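Local coordinates for acetamidase (Bacillus halodurans, PDB 2II1) that hydrolyses acetamide, and probably other linear amides, and binds calcium ions, at the interface of chains A and B. Residues are numbered along the deposited sequence; one frame, centred on the assembly and turned at random. Chains: chain A/B, Acetamidase.

The interface of chains A and B. Residues chain A 239, 243, 269-271, 285; chain B 188-190, 192, 235, 273, 276.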
ATOM      1  N   ALA A 239      -9.586  -0.222  -3.369  1.00  9.50           N
ATOM      2  CA  ALA A 239      -9.139  -1.029  -2.250  1.00  7.26           C
ATOM      3  C   ALA A 239     -10.150  -2.096  -1.867  1.00  8.25           C
ATOM      4  O   ALA A 239      -9.802  -3.281  -1.777  1.00  7.50           O
ATOM      5  CB  ALA A 239      -8.793  -0.114  -0.984  1.00  6.75           C
ATOM      6  N   THR A 243      -9.743  -6.268  -2.651  1.00  8.44           N
ATOM      7  CA  THR A 243      -9.858  -7.105  -1.477  1.00 11.01           C
ATOM      8  C   THR A 243     -10.983  -8.148  -1.650  1.00  9.07           C
ATOM      9  O   THR A 243     -10.783  -9.328  -1.385  1.00  8.41           O
ATOM     10  CB  THR A 243     -10.073  -6.242  -0.185  1.00  8.87           C
ATOM     11  OG1 THR A 243      -9.012  -5.283  -0.082  1.00  7.16           O
ATOM     12  CG2 THR A 243     -10.115  -7.119   1.065  1.00  7.01           C
ATOM     13  N   GLY A 269      -2.489 -11.257   4.477  1.00  6.60           N
ATOM     14  CA  GLY A 269      -2.354 -10.594   3.196  1.00 11.23           C
ATOM     15  C   GLY A 269      -2.106  -9.124   3.358  1.00  9.28           C
ATOM     16  O   GLY A 269      -2.250  -8.592   4.452  1.00 11.86           O
ATOM     17  N   ASP A 270      -1.747  -8.453   2.267  1.00  9.49           N
ATOM     18  CA  ASP A 270      -1.581  -6.994   2.303  1.00 10.50           C
ATOM     19  C   ASP A 270      -2.289  -6.265   1.173  1.00  9.44           C
ATOM     20  O   ASP A 270      -2.227  -6.682   0.015  1.00  9.24           O
ATOM     21  CB  ASP A 270      -0.106  -6.656   2.241  1.00  9.81           C
ATOM     22  CG  ASP A 270       0.650  -7.129   3.457  1.00 10.61           C
ATOM     23  OD1 ASP A 270       0.588  -6.452   4.503  1.00 11.18           O
ATOM     24  OD2 ASP A 270       1.338  -8.166   3.360  1.00  9.86           O
ATOM     25  N   LEU A 271      -2.927  -5.143   1.506  1.00  7.85           N
ATOM     26  CA  LEU A 271      -3.547  -4.291   0.532  1.00  8.55           C
ATOM     27  C   LEU A 271      -2.519  -3.247   0.164  1.00  9.10           C
ATOM     28  O   LEU A 271      -1.997  -2.569   1.020  1.00  8.03           O
ATOM     29  CB  LEU A 271      -4.785  -3.599   1.122  1.00  8.10           C
ATOM     30  CG  LEU A 271      -5.561  -2.634   0.247  1.00 12.36           C
ATOM     31  CD1 LEU A 271      -6.148  -3.334  -0.968  1.00  9.81           C
ATOM     32  CD2 LEU A 271      -6.634  -1.988   1.141  1.00 11.50           C
ATOM     33  N   PHE A 285      -4.590  -6.365  -3.892  1.00 14.63           N
ATOM     34  CA  PHE A 285      -4.442  -7.209  -2.708  1.00 13.86           C
ATOM     35  C   PHE A 285      -3.530  -8.366  -3.040  1.00 13.30           C
ATOM     36  O   PHE A 285      -3.795  -9.107  -3.999  1.00 12.20           O
ATOM     37  CB  PHE A 285      -5.778  -7.767  -2.190  1.00 10.98           C
ATOM     38  CG  PHE A 285      -5.688  -8.215  -0.765  1.00  8.50           C
ATOM     39  CD1 PHE A 285      -5.178  -9.455  -0.437  1.00  7.60           C
ATOM     40  CD2 PHE A 285      -6.001  -7.336   0.248  1.00 10.67           C
ATOM     41  CE1 PHE A 285      -5.019  -9.818   0.893  1.00  5.17           C
ATOM     42  CE2 PHE A 285      -5.874  -7.698   1.548  1.00  6.82           C
ATOM     43  CZ  PHE A 285      -5.390  -8.959   1.877  1.00  4.45           C
TER
ATOM     44  N   GLY B 188      -2.273  -7.929   8.272  1.00 10.13           N
ATOM     45  CA  GLY B 188      -1.803  -7.338   7.029  1.00 12.20           C
ATOM     46  C   GLY B 188      -2.213  -5.890   6.821  1.00 10.02           C
ATOM     47  O   GLY B 188      -3.171  -5.416   7.427  1.00 12.03           O
ATOM     48  N   ASP B 189      -1.502  -5.196   5.925  1.00 10.97           N
ATOM     49  CA  ASP B 189      -1.897  -3.852   5.484  1.00  8.42           C
ATOM     50  C   ASP B 189      -3.392  -3.858   5.047  1.00  6.86           C
ATOM     51  O   ASP B 189      -3.835  -4.692   4.250  1.00 10.39           O
ATOM     52  CB  ASP B 189      -1.017  -3.317   4.320  1.00  7.20           C
ATOM     53  CG  ASP B 189       0.309  -2.659   4.793  1.00  7.63           C
ATOM     54  OD1 ASP B 189       0.458  -2.333   6.000  1.00 11.05           O
ATOM     55  OD2 ASP B 189       1.217  -2.489   3.941  1.00 16.64           O
ATOM     56  N   GLY B 190      -4.132  -2.882   5.559  1.00  6.69           N
ATOM     57  CA  GLY B 190      -5.562  -2.775   5.332  1.00  6.24           C
ATOM     58  C   GLY B 190      -6.427  -3.269   6.486  1.00  9.04           C
ATOM     59  O   GLY B 190      -7.516  -2.715   6.700  1.00  7.97           O
ATOM     60  N   ILE B 192      -8.415  -5.752   6.668  1.00  9.86           N
ATOM     61  CA  ILE B 192      -9.623  -5.635   5.875  1.00  9.61           C
ATOM     62  C   ILE B 192     -10.886  -6.247   6.500  1.00 11.75           C
ATOM     63  O   ILE B 192     -11.972  -5.850   6.149  1.00 12.63           O
ATOM     64  CB  ILE B 192      -9.433  -6.165   4.416  1.00 10.02           C
ATOM     65  CG1 ILE B 192      -9.168  -7.690   4.365  1.00 14.19           C
ATOM     66  CG2 ILE B 192      -8.334  -5.350   3.707  1.00  9.75           C
ATOM     67  CD1 ILE B 192     -10.425  -8.542   4.335  1.00 10.99           C
ATOM     68  N   LEU B 235      -9.752   6.956   2.451  1.00  7.89           N
ATOM     69  CA  LEU B 235      -8.396   6.547   2.105  1.00  9.05           C
ATOM     70  C   LEU B 235      -7.795   7.507   1.069  1.00  9.26           C
ATOM     71  O   LEU B 235      -6.601   7.811   1.105  1.00  7.92           O
ATOM     72  CB  LEU B 235      -8.376   5.095   1.605  1.00  5.45           C
ATOM     73  CG  LEU B 235      -7.005   4.446   1.440  1.00 14.11           C
ATOM     74  CD1 LEU B 235      -6.199   4.396   2.770  1.00 12.51           C
ATOM     75  CD2 LEU B 235      -7.214   3.054   0.805  1.00  6.90           C
ATOM     76  N   VAL B 273      -1.009   1.449   2.759  1.00 12.10           N
ATOM     77  CA  VAL B 273      -2.295   1.486   3.459  1.00 12.37           C
ATOM     78  C   VAL B 273      -2.048   0.872   4.828  1.00 10.77           C
ATOM     79  O   VAL B 273      -1.417  -0.192   4.925  1.00  6.96           O
ATOM     80  CB  VAL B 273      -3.356   0.624   2.732  1.00 10.96           C
ATOM     81  CG1 VAL B 273      -4.691   0.718   3.414  1.00 15.99           C
ATOM     82  CG2 VAL B 273      -3.441   1.032   1.264  1.00  7.79           C
ATOM     83  N   ILE B 276      -8.191   0.263   6.531  1.00  8.99           N
ATOM     84  CA  ILE B 276      -9.366   0.896   5.862  1.00  9.72           C
ATOM     85  C   ILE B 276     -10.667   0.668   6.655  1.00  7.93           C
ATOM     86  O   ILE B 276     -11.767   0.755   6.111  1.00 10.95           O
ATOM     87  CB  ILE B 276      -9.518   0.432   4.356  1.00 11.23           C
ATOM     88  CG1 ILE B 276      -9.624  -1.092   4.200  1.00 14.56           C
ATOM     89  CG2 ILE B 276      -8.351   0.901   3.566  1.00 12.49           C
ATOM     90  CD1 ILE B 276      -9.872  -1.562   2.773  1.00 11.89           C
TER
HETATM   91  O   HOH W   1       0.160  -1.128   1.841  1.00  8.91           O
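A:Leu271, in strand 270-275, hides 78 Å² against the other subunit and forms the apolar centre of this patch. With CG anti to the backbone N (chi1 179°), its branched tip points into chain B, where CD2 lies 3.7 Å from CD1 of B:Ile276. The two side chains cross at about a right angle, while B:Val273 crosses the leucine obliquely and touches the same methyl with CG1. A leucine suits the place because its length carries one methyl, CD2, between two beta-branched neighbours. Beside it, A:Ala239 of helix 235-253 offers only a methyl, small enough to let the partner come near: CB of A:Ala239 lies 4.0 Å from CD2 of B:Leu235.

Farther along the same helix, A:Thr243 and B:Ile192 meet tip to tip. The threonine turns OG1 back to the carbonyl O of A:Ala239, 2.7 Å away, satisfying the hydroxyl within its own helix and leaving CG2, anti to the backbone N, to face the partner. CG2 of A:Thr243 lies 3.5 Å from CG1 of B:Ile192, a tight contact, and that CG1 takes the crowded position between backbone N and carbonyl carbon (chi1 66°). A serine here would probably keep the hydroxyl bond back to the preceding turn of the helix but lose the methyl's close packing against the isoleucine. A:Phe285 also meets B:Ile192 tip to tip, ring atom CE2 against CG2.

Toward the rim, B:Asp189 is gripped through its backbone: its N donates to the carboxylate OD1 of A:Asp270 (2.8 Å), approaching from above the carboxylate plane, and its O accepts from A:Leu271 N at 2.9 Å. An aspartate suits position A:Asp270 because its short carboxylate can accept that N-H. The two carboxylate planes are turned 75° to each other, and with A:Asp270 OD1 4.1 Å from B:Asp189 OD2 the like charges may repel mildly. The side chain of B:Asp189 earns its place by offering OD2 to water 1, which also links A:Leu271 O and B:Val273 N.

Repeated by two-fold symmetry, this patch joins strand, helix and loop of two identical chains and probably helps hold the dimer together.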